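Peptidoglycan D,D-transpeptidase PbpA (Mycobacterium tuberculosis, PDB 3UN7) probably cross-links peptidoglycan strands in the cell wall as a penicillin-binding D,D-transpeptidase and helps to regulate cell length. Local coordinates at residues P191-T194 and F195-I198; L245-A248 and F249-C253; T255-V258 and Q259-I262; R270-A273 and R274-L278; T316-A319 and N320-A324. One frame throughout, in Å; residues are numbered along the deposited sequence.

Interaction 1 (P191-T194 and F195-I198); sequences PGST and FKVI
The chain coils from G192 into V197 by three successive i to i+3 bonds, F195 N to G192 O (2.9 Å), K196 N to S193 O and V197 N to T194 O, so a 3-10 turn leads into helix 196-205. S193, T194, F195 and K196 form the SxxK motif of the penicillin-binding transpeptidases, with S193 the probable acyl-ester nucleophile. K196 lies one turn on: its CG is anti to the carbonyl carbon (chi1 -58°) and the rest of the chain is extended, which lays CG and CD along S193 O and brings NZ to 3.6 Å from S193 OG. NZ is hydrogen-bonded to S252 OG and N254 OD1, two residues of the SxN motif, which fix where it stands beside the serine. T194 OG1 gives a short bond of 2.5 Å to P191 O, arriving from the same face of that carbonyl as T194 N, and it also bonds to N320 ND2, linking the turn to helix 317-328. On another side of the turn P191 and F195 run side by side. P191 CG rests 3.7 Å from F195 CB and touches the ring obliquely at CD1. The ring itself, with CG anti to the backbone N (chi1 -154°), is led away from the serine, toward L278 and V313. V197 closes the turn, its CG2 packed 3.3 Å from T194 O, while I198 CB sits 3.8 Å above the plane of the F195 ring, over its centre.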
loop_
_atom_site.group_PDB
_atom_site.type_symbol
_atom_site.label_atom_id
_atom_site.label_comp_id
_atom_site.label_asym_id
_atom_site.label_seq_id
_atom_site.Cartn_x
_atom_site.Cartn_y
_atom_site.Cartn_z
ATOM N N PRO A 191 2.858 10.043 5.771
ATOM C CA PRO A 191 3.741 9.668 4.665
ATOM C C PRO A 191 5.148 10.277 4.780
ATOM O O PRO A 191 6.082 9.812 4.117
ATOM C CB PRO A 191 3.015 10.238 3.448
ATOM C CG PRO A 191 2.353 11.487 3.999
ATOM C CD PRO A 191 1.876 11.070 5.366
ATOM N N GLY A 192 5.297 11.304 5.612
ATOM C CA GLY A 192 6.590 11.952 5.790
ATOM C C GLY A 192 7.213 12.425 4.488
ATOM O O GLY A 192 6.527 12.976 3.633
ATOM N N SER A 193 8.520 12.197 4.347
ATOM C CA SER A 193 9.293 12.616 3.175
ATOM C C SER A 193 8.755 12.128 1.826
ATOM O O SER A 193 9.006 12.769 0.802
ATOM C CB SER A 193 10.750 12.160 3.317
ATOM O OG SER A 193 11.307 12.714 4.489
ATOM N N THR A 194 8.040 11.002 1.810
ATOM C CA THR A 194 7.459 10.521 0.542
ATOM C C THR A 194 6.463 11.539 -0.042
ATOM O O THR A 194 6.255 11.599 -1.262
ATOM C CB THR A 194 6.757 9.130 0.655
ATOM O OG1 THR A 194 5.775 9.144 1.696
ATOM C CG2 THR A 194 7.768 7.991 0.886
ATOM N N PHE A 195 5.859 12.337 0.843
ATOM C CA PHE A 195 4.859 13.333 0.449
ATOM C C PHE A 195 5.439 14.507 -0.336
ATOM O O PHE A 195 4.700 15.232 -1.001
ATOM C CB PHE A 195 4.077 13.849 1.661
ATOM C CG PHE A 195 2.700 14.347 1.313
ATOM C CD1 PHE A 195 1.739 13.473 0.810
ATOM C CD2 PHE A 195 2.371 15.687 1.448
ATOM C CE1 PHE A 195 0.476 13.928 0.477
ATOM C CE2 PHE A 195 1.101 16.142 1.107
ATOM C CZ PHE A 195 0.156 15.252 0.629
ATOM N N LYS A 196 6.759 14.675 -0.289
ATOM C CA LYS A 196 7.435 15.672 -1.129
ATOM C C LYS A 196 7.182 15.405 -2.618
ATOM O O LYS A 196 7.369 16.280 -3.455
ATOM C CB LYS A 196 8.933 15.719 -0.825
ATOM C CG LYS A 196 9.257 16.045 0.619
ATOM C CD LYS A 196 10.743 15.847 0.913
ATOM C CE LYS A 196 11.080 16.223 2.343
ATOM N NZ LYS A 196 12.427 15.702 2.733
ATOM N N VAL A 197 6.746 14.194 -2.948
ATOM C CA VAL A 197 6.301 13.904 -4.308
ATOM C C VAL A 197 5.061 14.756 -4.630
ATOM O O VAL A 197 4.951 15.322 -5.715
ATOM C CB VAL A 197 5.990 12.399 -4.497
ATOM C CG1 VAL A 197 5.313 12.151 -5.838
ATOM C CG2 VAL A 197 7.278 11.561 -4.378
ATOM N N ILE A 198 4.137 14.855 -3.677
ATOM C CA ILE A 198 2.920 15.637 -3.884
ATOM C C ILE A 198 3.225 17.131 -3.868
ATOM O O ILE A 198 2.729 17.884 -4.717
ATOM C CB ILE A 198 1.821 15.268 -2.844
ATOM C CG1 ILE A 198 1.467 13.774 -2.926
ATOM C CG2 ILE A 198 0.579 16.134 -3.011
ATOM C CD1 ILE A 198 1.185 13.238 -4.335
#

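Interaction 2 (L245-A248 and F249-C253); sequences LREA and FVKSC
A248, F249 and V250 carry this contact, in the last turns of helix 245-251 just before the SxN motif that begins at S252. A248 O receives C253 N in its carbonyl plane, on a lone pair, at 2.9 Å. With the weak bond from S252 N to F249 O, this makes a Schellman motif in which S252, at positive phi, turns the chain out of the helix. F249 N bonds to L245 O at 2.9 Å; the phenyl ring, its CG anti to the backbone N (chi1 -173°), leaves the helix surface and enters a core of V197, T200 and F257. V250 lies against R246. A bend at chi2 (-112°) brings the R246 guanidinium back over V250, whose CG1 lies 3.7 Å above the plane, offset toward the rim, and 3.8 Å from NH2. E247 and K251 run side by side, with E247 CG 4.2 Å from K251 CD; their charged atoms, E247 OE2 and K251 NZ, remain 5.1 Å apart, and the lysine instead bonds to C237 O. C237 is also the disulfide partner of C253. The helix end is thus pinned by a backbone cap and a covalent link next door to S252, whose hydroxyl faces the reactive site, which is consistent with a firmly held SxN serine.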
loop_
_atom_site.group_PDB
_atom_site.type_symbol
_atom_site.label_atom_id
_atom_site.label_comp_id
_atom_site.label_asym_id
_atom_site.label_seq_id
_atom_site.Cartn_x
_atom_site.Cartn_y
_atom_site.Cartn_z
ATOM N N LEU A 245 15.528 23.009 -7.062
ATOM C CA LEU A 245 14.428 22.119 -6.707
ATOM C C LEU A 245 14.818 20.658 -6.975
ATOM O O LEU A 245 14.602 19.811 -6.122
ATOM C CB LEU A 245 13.152 22.509 -7.476
ATOM C CG LEU A 245 11.785 21.894 -7.137
ATOM C CD1 LEU A 245 10.659 22.839 -7.563
ATOM C CD2 LEU A 245 11.624 20.560 -7.811
ATOM N N ARG A 246 15.407 20.366 -8.133
ATOM C CA ARG A 246 15.838 18.987 -8.426
ATOM C C ARG A 246 16.796 18.461 -7.358
ATOM O O ARG A 246 16.640 17.336 -6.869
ATOM C CB ARG A 246 16.467 18.851 -9.826
ATOM C CG ARG A 246 17.060 17.453 -10.110
ATOM C CD ARG A 246 18.604 17.452 -10.233
ATOM N NE ARG A 246 19.235 16.149 -9.961
ATOM C CZ ARG A 246 18.909 15.000 -10.560
ATOM N NH1 ARG A 246 17.938 14.951 -11.470
ATOM N NH2 ARG A 246 19.549 13.880 -10.236
ATOM N N GLU A 247 17.800 19.265 -7.020
ATOM C CA GLU A 247 18.771 18.860 -6.020
ATOM C C GLU A 247 18.096 18.602 -4.665
ATOM O O GLU A 247 18.350 17.574 -4.040
ATOM C CB GLU A 247 19.893 19.892 -5.902
ATOM C CG GLU A 247 21.097 19.391 -5.126
ATOM C CD GLU A 247 22.325 20.277 -5.285
ATOM O OE1 GLU A 247 22.177 21.519 -5.360
ATOM O OE2 GLU A 247 23.442 19.723 -5.329
ATOM N N ALA A 248 17.228 19.520 -4.234
ATOM C CA ALA A 248 16.494 19.367 -2.971
ATOM C C ALA A 248 15.658 18.085 -2.961
ATOM O O ALA A 248 15.578 17.392 -1.938
ATOM C CB ALA A 248 15.598 20.574 -2.712
ATOM N N PHE A 249 15.037 17.770 -4.093
ATOM C CA PHE A 249 14.229 16.552 -4.177
ATOM C C PHE A 249 15.088 15.303 -4.004
ATOM O O PHE A 249 14.777 14.444 -3.182
ATOM C CB PHE A 249 13.457 16.481 -5.502
ATOM C CG PHE A 249 12.484 15.339 -5.576
ATOM C CD1 PHE A 249 11.153 15.530 -5.231
ATOM C CD2 PHE A 249 12.901 14.065 -5.982
ATOM C CE1 PHE A 249 10.248 14.483 -5.303
ATOM C CE2 PHE A 249 11.999 13.000 -6.041
ATOM C CZ PHE A 249 10.674 13.216 -5.703
ATOM N N VAL A 250 16.166 15.189 -4.778
ATOM C CA VAL A 250 16.963 13.969 -4.713
ATOM C C VAL A 250 17.653 13.823 -3.357
ATOM O O VAL A 250 17.754 12.717 -2.825
ATOM C CB VAL A 250 17.928 13.774 -5.932
ATOM C CG1 VAL A 250 17.186 14.025 -7.237
ATOM C CG2 VAL A 250 19.126 14.656 -5.832
ATOM N N LYS A 251 18.086 14.943 -2.784
ATOM C CA LYS A 251 18.675 14.948 -1.451
ATOM C C LYS A 251 17.607 14.908 -0.361
ATOM O O LYS A 251 17.909 14.616 0.797
ATOM C CB LYS A 251 19.583 16.161 -1.274
ATOM C CG LYS A 251 20.896 16.064 -2.062
ATOM C CD LYS A 251 21.852 17.172 -1.658
ATOM C CE LYS A 251 23.252 16.619 -1.447
ATOM N NZ LYS A 251 24.135 17.615 -0.776
ATOM N N SER A 252 16.362 15.199 -0.745
ATOM C CA SER A 252 15.205 15.222 0.157
ATOM C C SER A 252 15.382 16.207 1.327
ATOM O O SER A 252 15.168 15.855 2.500
ATOM C CB SER A 252 14.870 13.808 0.658
ATOM O OG SER A 252 13.553 13.770 1.198
ATOM N N CYS A 253 15.760 17.441 1.003
ATOM C CA CYS A 253 16.082 18.431 2.029
ATOM C C CYS A 253 14.801 19.056 2.552
ATOM O O CYS A 253 14.073 19.682 1.798
ATOM C CB CYS A 253 17.012 19.501 1.456
ATOM S SG CYS A 253 18.596 18.845 0.873
#

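Interaction 3 (T255-V258 and Q259-I262); sequences TAFV and QLGI
The F257 ring overlaps the end of L260: CD1 and CE1 are each 3.9 Å from L260 CD2, which meets the ring obliquely. The pair sits one turn apart on helix 254-264, which starts at the asparagine of the SxN motif in the helical region of the transpeptidase fold. F257 CG is anti to the carbonyl carbon (chi1 -74°) and L260 CG anti to the backbone N (chi1 179°), and the two chains lie side by side, pointing the same way. Together they form the apolar face of the helix turned to helices 196-205 and 245-251. F257 packs on K196, T199 and T200 and on A248, and L260 lies against A203 and L245; the phenyl ring is thus a second-shell wall, about 8 Å from the side chain of the probable nucleophile S193. Further round the helix, V258 and I262 also run in parallel, V258 CG1 touching I262 CD1 at 3.8 Å. Q259 keeps its CB 3.4 Å from T255 O, and its extended chain carries OE1 to the backbone N of T215, while T255 OG1 bonds to A217 O. These two polar ends tie the helix to the chain around strand 213-215. Regular i to i+4 bonds hold the scaffold: L260 N reaches A256 O at 2.9 Å and G261 N reaches F257 O at 2.8 Å. I262 N bonds to V258 O at 3.1 Å, and the same oxygen is lined by apolar carbon, with I262 CG1 only 3.4 Å away.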
loop_
_atom_site.group_PDB
_atom_site.type_symbol
_atom_site.label_atom_id
_atom_site.label_comp_id
_atom_site.label_asym_id
_atom_site.label_seq_id
_atom_site.Cartn_x
_atom_site.Cartn_y
_atom_site.Cartn_z
ATOM N N THR A 255 13.955 21.676 4.563
ATOM C CA THR A 255 13.702 23.116 4.641
ATOM C C THR A 255 13.317 23.714 3.280
ATOM O O THR A 255 12.471 24.613 3.199
ATOM C CB THR A 255 14.884 23.863 5.293
ATOM O OG1 THR A 255 16.065 23.670 4.514
ATOM C CG2 THR A 255 15.121 23.337 6.714
ATOM N N ALA A 256 13.923 23.183 2.224
ATOM C CA ALA A 256 13.567 23.520 0.853
ATOM C C ALA A 256 12.109 23.198 0.517
ATOM O O ALA A 256 11.461 23.962 -0.190
ATOM C CB ALA A 256 14.507 22.818 -0.127
ATOM N N PHE A 257 11.592 22.070 1.008
ATOM C CA PHE A 257 10.189 21.733 0.767
ATOM C C PHE A 257 9.202 22.465 1.684
ATOM O O PHE A 257 8.057 22.717 1.297
ATOM C CB PHE A 257 9.992 20.220 0.737
ATOM C CG PHE A 257 10.520 19.612 -0.518
ATOM C CD1 PHE A 257 9.729 19.581 -1.660
ATOM C CD2 PHE A 257 11.837 19.168 -0.595
ATOM C CE1 PHE A 257 10.220 19.062 -2.851
ATOM C CE2 PHE A 257 12.336 18.652 -1.784
ATOM C CZ PHE A 257 11.518 18.601 -2.918
ATOM N N VAL A 258 9.652 22.822 2.884
ATOM C CA VAL A 258 8.854 23.684 3.758
ATOM C C VAL A 258 8.667 25.020 3.030
ATOM O O VAL A 258 7.541 25.505 2.864
ATOM C CB VAL A 258 9.537 23.878 5.142
ATOM C CG1 VAL A 258 8.853 24.984 5.954
ATOM C CG2 VAL A 258 9.524 22.560 5.919
ATOM N N GLN A 259 9.776 25.583 2.568
ATOM C CA GLN A 259 9.759 26.847 1.822
ATOM C C GLN A 259 8.923 26.723 0.539
ATOM O O GLN A 259 8.068 27.562 0.264
ATOM C CB GLN A 259 11.193 27.297 1.515
ATOM C CG GLN A 259 11.302 28.682 0.883
ATOM C CD GLN A 259 12.688 28.965 0.380
ATOM O OE1 GLN A 259 13.301 28.136 -0.288
ATOM N NE2 GLN A 259 13.205 30.135 0.716
ATOM N N LEU A 260 9.134 25.643 -0.210
ATOM C CA LEU A 260 8.413 25.423 -1.463
ATOM C C LEU A 260 6.900 25.260 -1.264
ATOM O O LEU A 260 6.116 25.829 -2.011
ATOM C CB LEU A 260 8.988 24.215 -2.220
ATOM C CG LEU A 260 8.291 23.862 -3.547
ATOM C CD1 LEU A 260 8.535 24.958 -4.594
ATOM C CD2 LEU A 260 8.720 22.493 -4.079
ATOM N N GLY A 261 6.503 24.469 -0.266
ATOM C CA GLY A 261 5.088 24.233 0.004
ATOM C C GLY A 261 4.363 25.487 0.451
ATOM O O GLY A 261 3.257 25.786 -0.011
ATOM N N ILE A 262 4.973 26.221 1.368
ATOM C CA ILE A 262 4.400 27.500 1.798
ATOM C C ILE A 262 4.256 28.445 0.594
ATOM O O ILE A 262 3.227 29.089 0.435
ATOM C CB ILE A 262 5.192 28.128 2.974
ATOM C CG1 ILE A 262 4.990 27.286 4.243
ATOM C CG2 ILE A 262 4.780 29.599 3.206
ATOM C CD1 ILE A 262 6.045 27.517 5.323
#

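Interaction 4 (R270-A273 and R274-L278); sequences RSMA and RAFGL
At the edge of the F276 ring, in its plane, lies M272 O, 3.4 Å from CD2; M272 SD approaches the same rim, 3.6 Å from CE2, in a direction from the ring centroid 77° off the ring normal. This is an edge-on Met-aromatic contact at the end of helix 266-275. It forms because the methionine chain, its CG anti to the backbone N (chi1 -170°), bends at chi2 and chi3 to follow F276. I198 and I323 also pack on the ring, which thus joins this helix end to helices 196-205 and 317-328. The other flat group, the R274 guanidinium, curls back so that NH1 lies 3.0 Å from R270 O, obliquely and at too poor an angle for a hydrogen bond; D279 offers NH1 a weak, long ion pair. The helix closes in a Schellman motif: L278 N bonds to A273 O at 2.9 Å and G277 N to R274 O at 2.9 Å, with F276 N adding a weak bond to A273 O. G277, the C-prime residue, has the positive phi (95°) of that turn. The reversal folds L278 back over the last turn, and its CD2 rests 3.9 Å from A273 CB.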
loop_
_atom_site.group_PDB
_atom_site.type_symbol
_atom_site.label_atom_id
_atom_site.label_comp_id
_atom_site.label_asym_id
_atom_site.label_seq_id
_atom_site.Cartn_x
_atom_site.Cartn_y
_atom_site.Cartn_z
ATOM N N ARG A 270 -3.781 20.999 -1.327
ATOM C CA ARG A 270 -5.071 20.307 -1.174
ATOM C C ARG A 270 -5.593 19.759 -2.497
ATOM O O ARG A 270 -6.118 18.642 -2.553
ATOM C CB ARG A 270 -6.141 21.274 -0.625
ATOM C CG ARG A 270 -5.935 21.749 0.810
ATOM C CD ARG A 270 -7.166 22.532 1.349
ATOM N NE ARG A 270 -6.876 23.145 2.648
ATOM C CZ ARG A 270 -6.770 24.455 2.878
ATOM N NH1 ARG A 270 -6.480 24.890 4.104
ATOM N NH2 ARG A 270 -6.961 25.339 1.900
ATOM N N SER A 271 -5.484 20.579 -3.540
ATOM C CA SER A 271 -5.927 20.231 -4.879
ATOM C C SER A 271 -5.103 19.098 -5.471
ATOM O O SER A 271 -5.657 18.180 -6.082
ATOM C CB SER A 271 -5.860 21.455 -5.797
ATOM O OG SER A 271 -6.172 21.091 -7.141
ATOM N N MET A 272 -3.785 19.155 -5.289
ATOM C CA MET A 272 -2.911 18.087 -5.795
ATOM C C MET A 272 -3.093 16.790 -5.010
ATOM O O MET A 272 -3.140 15.707 -5.595
ATOM C CB MET A 272 -1.439 18.512 -5.831
ATOM C CG MET A 272 -0.543 17.514 -6.581
ATOM S SD MET A 272 -1.087 17.214 -8.285
ATOM C CE MET A 272 -0.854 18.825 -9.018
ATOM N N ALA A 273 -3.183 16.906 -3.684
ATOM C CA ALA A 273 -3.505 15.765 -2.819
ATOM C C ALA A 273 -4.780 15.068 -3.305
ATOM O O ALA A 273 -4.813 13.857 -3.433
ATOM C CB ALA A 273 -3.658 16.228 -1.365
ATOM N N ARG A 274 -5.818 15.854 -3.589
ATOM C CA ARG A 274 -7.087 15.334 -4.097
ATOM C C ARG A 274 -6.925 14.669 -5.469
ATOM O O ARG A 274 -7.472 13.589 -5.714
ATOM C CB ARG A 274 -8.134 16.448 -4.170
ATOM C CG ARG A 274 -9.571 15.951 -4.162
ATOM C CD ARG A 274 -10.103 15.785 -2.730
ATOM N NE ARG A 274 -10.509 17.056 -2.103
ATOM C CZ ARG A 274 -9.726 17.819 -1.337
ATOM N NH1 ARG A 274 -8.459 17.479 -1.088
ATOM N NH2 ARG A 274 -10.207 18.937 -0.822
ATOM N N ALA A 275 -6.161 15.311 -6.350
ATOM C CA ALA A 275 -5.896 14.764 -7.680
ATOM C C ALA A 275 -5.252 13.373 -7.577
ATOM O O ALA A 275 -5.444 12.523 -8.444
ATOM C CB ALA A 275 -5.006 15.707 -8.471
ATOM N N PHE A 276 -4.493 13.158 -6.504
ATOM C CA PHE A 276 -3.808 11.897 -6.283
ATOM C C PHE A 276 -4.575 10.959 -5.371
ATOM O O PHE A 276 -4.008 9.988 -4.872
ATOM C CB PHE A 276 -2.413 12.136 -5.719
ATOM C CG PHE A 276 -1.369 12.332 -6.765
ATOM C CD1 PHE A 276 -0.793 11.230 -7.404
ATOM C CD2 PHE A 276 -0.959 13.606 -7.121
ATOM C CE1 PHE A 276 0.212 11.409 -8.376
ATOM C CE2 PHE A 276 0.046 13.802 -8.097
ATOM C CZ PHE A 276 0.620 12.702 -8.725
ATOM N N GLY A 277 -5.853 11.263 -5.146
ATOM C CA GLY A 277 -6.763 10.368 -4.448
ATOM C C GLY A 277 -6.953 10.581 -2.960
ATOM O O GLY A 277 -7.695 9.834 -2.322
ATOM N N LEU A 278 -6.280 11.570 -2.380
ATOM C CA LEU A 278 -6.500 11.866 -0.968
ATOM C C LEU A 278 -7.816 12.621 -0.812
ATOM O O LEU A 278 -8.242 13.323 -1.731
ATOM C CB LEU A 278 -5.351 12.691 -0.394
ATOM C CG LEU A 278 -4.101 11.944 0.088
ATOM C CD1 LEU A 278 -3.471 11.107 -1.024
ATOM C CD2 LEU A 278 -3.111 12.966 0.637
#

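Interaction 5 (T316-A319 and N320-A324); sequences TPLA and NAEIA
An N-cap opens helix 317-328 of the transpeptidase fold, whose start is largely buried: T316 O bonds to N320 N at 3.1 Å, and the T316 hydroxyl caps the same first turn. Its OG1, set between the backbone N and the carbonyl carbon (chi1 61°), accepts from A319 N at 2.9 Å with an angle of 159° at the hydrogen, satisfying a first-turn amide, which has no helical carbonyl before it to bond. P317 follows directly as the first helical residue. The regular i to i+4 pattern then takes over: A321 N to P317 O (2.9 Å), E322 N to L318 O (2.9 Å) and I323 N to A319 O (3.0 Å). Side chains add little direct contact across the turn. E322 packs its CB 3.3 Å from A319 O, and its extended chain brings OE1 to 4.0 Å from L318 CG, the two side chains crossing at a slant. The first torsion of E322, -126°, lies near an eclipsed position, probably at some torsional cost. I323 lays CG1 3.5 Å from A319 O, while its other branch, CG2, packs on V197 and I198. N320 is likewise carried away from the turn, its ND2 hydrogen-bonded to T194 OG1 and its flank on W413 and I415. The helix is thus wedged between layers: P317, L318 and A321 rest on strand 131-136 of the five-stranded antiparallel sheet, N320 meets strand 411-418 of that sheet, and I323 packs against helix 196-205.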
loop_
_atom_site.group_PDB
_atom_site.type_symbol
_atom_site.label_atom_id
_atom_site.label_comp_id
_atom_site.label_asym_id
_atom_site.label_seq_id
_atom_site.Cartn_x
_atom_site.Cartn_y
_atom_site.Cartn_z
ATOM N N THR A 316 -2.845 5.500 3.523
ATOM C CA THR A 316 -2.676 4.053 3.585
ATOM C C THR A 316 -1.449 3.731 2.753
ATOM O O THR A 316 -1.089 4.506 1.874
ATOM C CB THR A 316 -3.877 3.289 3.008
ATOM O OG1 THR A 316 -4.045 3.619 1.626
ATOM C CG2 THR A 316 -5.176 3.611 3.782
ATOM N N PRO A 317 -0.757 2.624 3.059
ATOM C CA PRO A 317 0.272 2.130 2.138
ATOM C C PRO A 317 -0.226 1.937 0.691
ATOM O O PRO A 317 0.493 2.262 -0.243
ATOM C CB PRO A 317 0.709 0.813 2.776
ATOM C CG PRO A 317 0.515 1.090 4.286
ATOM C CD PRO A 317 -0.799 1.848 4.314
ATOM N N LEU A 318 -1.447 1.436 0.507
ATOM C CA LEU A 318 -2.020 1.361 -0.837
ATOM C C LEU A 318 -2.093 2.726 -1.549
ATOM O O LEU A 318 -1.781 2.820 -2.742
ATOM C CB LEU A 318 -3.405 0.714 -0.801
ATOM C CG LEU A 318 -4.184 0.674 -2.118
ATOM C CD1 LEU A 318 -3.484 -0.206 -3.136
ATOM C CD2 LEU A 318 -5.648 0.215 -1.914
ATOM N N ALA A 319 -2.539 3.767 -0.837
ATOM C CA ALA A 319 -2.575 5.126 -1.415
ATOM C C ALA A 319 -1.170 5.619 -1.815
ATOM O O ALA A 319 -1.006 6.252 -2.859
ATOM C CB ALA A 319 -3.256 6.109 -0.453
ATOM N N ASN A 320 -0.154 5.318 -1.003
ATOM C CA ASN A 320 1.212 5.694 -1.383
ATOM C C ASN A 320 1.707 4.887 -2.601
ATOM O O ASN A 320 2.356 5.457 -3.472
ATOM C CB ASN A 320 2.190 5.638 -0.195
ATOM C CG ASN A 320 3.021 6.930 -0.041
ATOM O OD1 ASN A 320 3.000 7.809 -0.901
ATOM N ND2 ASN A 320 3.771 7.027 1.057
ATOM N N ALA A 321 1.396 3.590 -2.684
ATOM C CA ALA A 321 1.694 2.797 -3.903
ATOM C C ALA A 321 0.997 3.390 -5.116
ATOM O O ALA A 321 1.568 3.413 -6.208
ATOM C CB ALA A 321 1.285 1.312 -3.746
ATOM N N GLU A 322 -0.233 3.864 -4.904
ATOM C CA GLU A 322 -1.059 4.458 -5.960
ATOM C C GLU A 322 -0.452 5.762 -6.528
ATOM O O GLU A 322 -0.520 6.013 -7.741
ATOM C CB GLU A 322 -2.475 4.727 -5.423
ATOM C CG GLU A 322 -3.611 4.111 -6.256
ATOM C CD GLU A 322 -4.983 4.204 -5.574
ATOM O OE1 GLU A 322 -5.085 3.798 -4.391
ATOM O OE2 GLU A 322 -5.960 4.674 -6.215
ATOM N N ILE A 323 0.114 6.595 -5.658
ATOM C CA ILE A 323 0.846 7.804 -6.117
ATOM C C ILE A 323 1.972 7.399 -7.056
ATOM O O ILE A 323 2.103 7.941 -8.163
ATOM C CB ILE A 323 1.390 8.636 -4.936
ATOM C CG1 ILE A 323 0.234 9.286 -4.177
ATOM C CG2 ILE A 323 2.348 9.737 -5.412
ATOM C CD1 ILE A 323 0.598 9.700 -2.762
ATOM N N ALA A 324 2.765 6.416 -6.631
ATOM C CA ALA A 324 3.856 5.903 -7.453
ATOM C C ALA A 324 3.327 5.289 -8.775
ATOM O O ALA A 324 3.897 5.522 -9.847
ATOM C CB ALA A 324 4.701 4.886 -6.652
#

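Overall arrangement
All five contacts lie within the transpeptidase domain and come in series along the chain. Interaction 1, at the start of helix 196-205, is the hub: the other four touch it, with centres 11 to 13 Å from its own. Interactions 2 and 3, on the consecutive helices 245-251 and 254-264, pack on each other with centres about 11 Å apart, on the SxN side of the probable nucleophile. Interactions 4 and 5 meet with centres about 12 Å apart, but neither touches interaction 2 or 3. The SxxK turn is therefore clasped between two helical groups, and interaction 5 packs between it and strand 131-136 of the five-stranded sheet, which interaction 1 also meets directly.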